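Local structure of DNA ligase D 3'-phosphoesterase domain-containing protein (Methanocella paludicola, 5DMP) at residues P37-K42 against G117-I122. The protein probably acts as a phosphoesterase in archaeal non-homologous end joining, trimming the 3' ends of DNA during break repair. Residues are numbered along the deposited sequence; the frame is centred on the assembly and turned at random.
Sequences PSLDPK and GSYALI
Tyr119 carries this contact, reaching from strand 118-123 to the loop that joins strands 27-33 and 45-53 in the antiparallel beta fold of the phosphoesterase domain. Its ring edge meets the backbone of Ser38: CE2 of Tyr119 lies 3.4 Å from Ser38 O, which sits near the ring plane. The hydroxyl end touches Leu39, with Tyr119 OH 3.4 Å from Leu39 CD2. In Tyr119, CG stands anti to the carbonyl carbon (chi1 -75°), and this turns the ring out of the strand toward the loop. Cutting Tyr119 back to alanine is likely to take the ring edge from Ser38 O and the hydroxyl from Leu39 CD2, opening a gap between loop and strand. Around the ring, Leu110 and Lys136 of the two flanking strands touch Tyr119. Ile148 of helix 148-151 touches Leu39. The strand is held by backbone bonds on both edges, such as Tyr119 with Val108 and Ala120 with Phe135. The loop is shaped by two successive side-chain turns. Ser38 OG accepts from Asp40 N at 3.2 Å, an ST turn. Asp40 then forms an Asx turn, its OD1 2.9 Å from Lys42 N, and the N-H comes in tilted 44° out of the carboxylate plane.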
ATOM      1  N   PRO A  37       2.707  -3.224  -5.583  1.00 28.77           N
ATOM      2  CA  PRO A  37       3.989  -2.594  -5.351  1.00 28.85           C
ATOM      3  C   PRO A  37       5.034  -3.251  -6.251  1.00 30.64           C
ATOM      4  O   PRO A  37       4.830  -4.414  -6.679  1.00 33.05           O
ATOM      5  CB  PRO A  37       4.309  -2.941  -3.896  1.00 28.42           C
ATOM      6  CG  PRO A  37       3.504  -4.172  -3.603  1.00 28.77           C
ATOM      7  CD  PRO A  37       2.233  -4.026  -4.409  1.00 28.85           C
ATOM      8  N   SER A  38       6.079  -2.500  -6.544  1.00 29.56           N
ATOM      9  CA  SER A  38       7.237  -3.102  -7.199  1.00 33.29           C
ATOM     10  C   SER A  38       8.438  -2.891  -6.289  1.00 32.64           C
ATOM     11  O   SER A  38       8.588  -1.821  -5.650  1.00 32.84           O
ATOM     12  CB  SER A  38       7.435  -2.490  -8.614  1.00 31.52           C
ATOM     13  OG  SER A  38       8.681  -2.934  -9.162  1.00 30.63           O
ATOM     14  N   LEU A  39       9.349  -3.888  -6.248  1.00 28.95           N
ATOM     15  CA  LEU A  39      10.609  -3.748  -5.493  1.00 28.57           C
ATOM     16  C   LEU A  39      11.632  -2.932  -6.243  1.00 28.00           C
ATOM     17  O   LEU A  39      12.663  -2.545  -5.666  1.00 28.31           O
ATOM     18  CB  LEU A  39      11.229  -5.166  -5.250  1.00 29.76           C
ATOM     19  CG  LEU A  39      10.310  -6.118  -4.494  1.00 38.68           C
ATOM     20  CD1 LEU A  39      10.930  -7.538  -4.352  1.00 35.40           C
ATOM     21  CD2 LEU A  39      10.006  -5.513  -3.121  1.00 35.78           C
ATOM     22  N   ASP A  40      11.380  -2.675  -7.548  1.00 28.63           N
ATOM     23  CA  ASP A  40      12.368  -1.992  -8.423  1.00 31.18           C
ATOM     24  C   ASP A  40      12.139  -0.480  -8.386  1.00 29.28           C
ATOM     25  O   ASP A  40      11.056  -0.054  -8.750  1.00 31.38           O
ATOM     26  CB  ASP A  40      12.151  -2.511  -9.855  1.00 32.85           C
ATOM     27  CG  ASP A  40      13.160  -1.957 -10.851  1.00 36.11           C
ATOM     28  OD1 ASP A  40      13.839  -0.947 -10.588  1.00 34.22           O
ATOM     29  OD2 ASP A  40      13.281  -2.597 -11.911  1.00 36.91           O
ATOM     30  N   PRO A  41      13.102   0.326  -7.902  1.00 27.29           N
ATOM     31  CA  PRO A  41      13.012   1.793  -7.809  1.00 27.28           C
ATOM     32  C   PRO A  41      12.876   2.516  -9.144  1.00 33.08           C
ATOM     33  O   PRO A  41      12.616   3.686  -9.117  1.00 33.72           O
ATOM     34  CB  PRO A  41      14.302   2.220  -7.173  1.00 30.48           C
ATOM     35  CG  PRO A  41      15.250   1.053  -7.400  1.00 31.98           C
ATOM     36  CD  PRO A  41      14.429  -0.178  -7.436  1.00 33.34           C
ATOM     37  N   LYS A  42      13.067   1.809 -10.267  1.00 33.27           N
ATOM     38  CA  LYS A  42      12.790   2.372 -11.611  1.00 34.22           C
ATOM     39  C   LYS A  42      11.322   2.205 -12.058  1.00 37.67           C
ATOM     40  O   LYS A  42      10.882   2.760 -13.085  1.00 40.49           O
ATOM     41  CB  LYS A  42      13.745   1.693 -12.630  1.00 34.73           C
ATOM     42  CG  LYS A  42      15.194   2.053 -12.421  1.00 44.45           C
ATOM     43  CD  LYS A  42      15.981   1.809 -13.696  1.00 53.44           C
ATOM     44  CE  LYS A  42      16.570   0.415 -13.706  1.00 51.69           C
ATOM     45  NZ  LYS A  42      15.606  -0.709 -13.835  1.00 55.47           N
ATOM     46  N   GLY A 117      11.281  -1.705   3.438  1.00 27.27           N
ATOM     47  CA  GLY A 117      12.285  -0.737   2.959  1.00 26.51           C
ATOM     48  C   GLY A 117      11.606   0.558   2.576  1.00 27.03           C
ATOM     49  O   GLY A 117      10.406   0.748   2.868  1.00 26.11           O
ATOM     50  N   SER A 118      12.384   1.472   2.005  1.00 24.27           N
ATOM     51  CA  SER A 118      11.910   2.826   1.751  1.00 25.39           C
ATOM     52  C   SER A 118      11.071   2.938   0.481  1.00 29.54           C
ATOM     53  O   SER A 118      11.486   2.443  -0.576  1.00 27.31           O
ATOM     54  CB  SER A 118      13.126   3.765   1.743  1.00 28.86           C
ATOM     55  OG  SER A 118      14.017   3.296   0.747  1.00 27.52           O
ATOM     56  N   TYR A 119       9.875   3.568   0.596  1.00 25.42           N
ATOM     57  CA  TYR A 119       8.937   3.762  -0.499  1.00 24.92           C
ATOM     58  C   TYR A 119       8.411   5.203  -0.450  1.00 23.22           C
ATOM     59  O   TYR A 119       8.351   5.822   0.629  1.00 25.72           O
ATOM     60  CB  TYR A 119       7.696   2.803  -0.452  1.00 27.13           C
ATOM     61  CG  TYR A 119       8.065   1.402  -0.885  1.00 25.48           C
ATOM     62  CD1 TYR A 119       8.697   0.535  -0.004  1.00 24.43           C
ATOM     63  CD2 TYR A 119       7.767   0.988  -2.198  1.00 29.39           C
ATOM     64  CE1 TYR A 119       9.068  -0.751  -0.411  1.00 28.88           C
ATOM     65  CE2 TYR A 119       8.119  -0.291  -2.624  1.00 30.98           C
ATOM     66  CZ  TYR A 119       8.766  -1.116  -1.732  1.00 30.35           C
ATOM     67  OH  TYR A 119       9.120  -2.392  -2.135  1.00 33.85           O
ATOM     68  N   ALA A 120       8.157   5.718  -1.653  1.00 23.94           N
ATOM     69  CA  ALA A 120       7.607   7.106  -1.816  1.00 27.42           C
ATOM     70  C   ALA A 120       6.200   7.048  -2.436  1.00 25.02           C
ATOM     71  O   ALA A 120       5.892   6.233  -3.349  1.00 29.01           O
ATOM     72  CB  ALA A 120       8.514   7.959  -2.687  1.00 27.74           C
ATOM     73  N   LEU A 121       5.377   8.013  -2.020  1.00 26.50           N
ATOM     74  CA  LEU A 121       4.043   8.246  -2.607  1.00 26.50           C
ATOM     75  C   LEU A 121       4.030   9.749  -2.966  1.00 26.74           C
ATOM     76  O   LEU A 121       4.184  10.556  -2.066  1.00 29.95           O
ATOM     77  CB  LEU A 121       2.935   8.023  -1.552  1.00 28.86           C
ATOM     78  CG  LEU A 121       2.423   6.601  -1.516  1.00 33.34           C
ATOM     79  CD1 LEU A 121       1.633   6.482  -0.187  1.00 33.64           C
ATOM     80  CD2 LEU A 121       1.534   6.289  -2.728  1.00 28.14           C
ATOM     81  N   ILE A 122       3.899  10.053  -4.259  1.00 28.65           N
ATOM     82  CA  ILE A 122       4.056  11.475  -4.704  1.00 30.64           C
ATOM     83  C   ILE A 122       2.785  11.914  -5.393  1.00 30.62           C
ATOM     84  O   ILE A 122       2.399  11.294  -6.408  1.00 32.67           O
ATOM     85  CB  ILE A 122       5.233  11.601  -5.743  1.00 31.50           C
ATOM     86  CG1 ILE A 122       6.557  11.132  -5.075  1.00 33.40           C
ATOM     87  CG2 ILE A 122       5.376  13.090  -6.243  1.00 34.41           C
ATOM     88  CD1 ILE A 122       6.931  11.951  -3.850  1.00 33.97           C
TER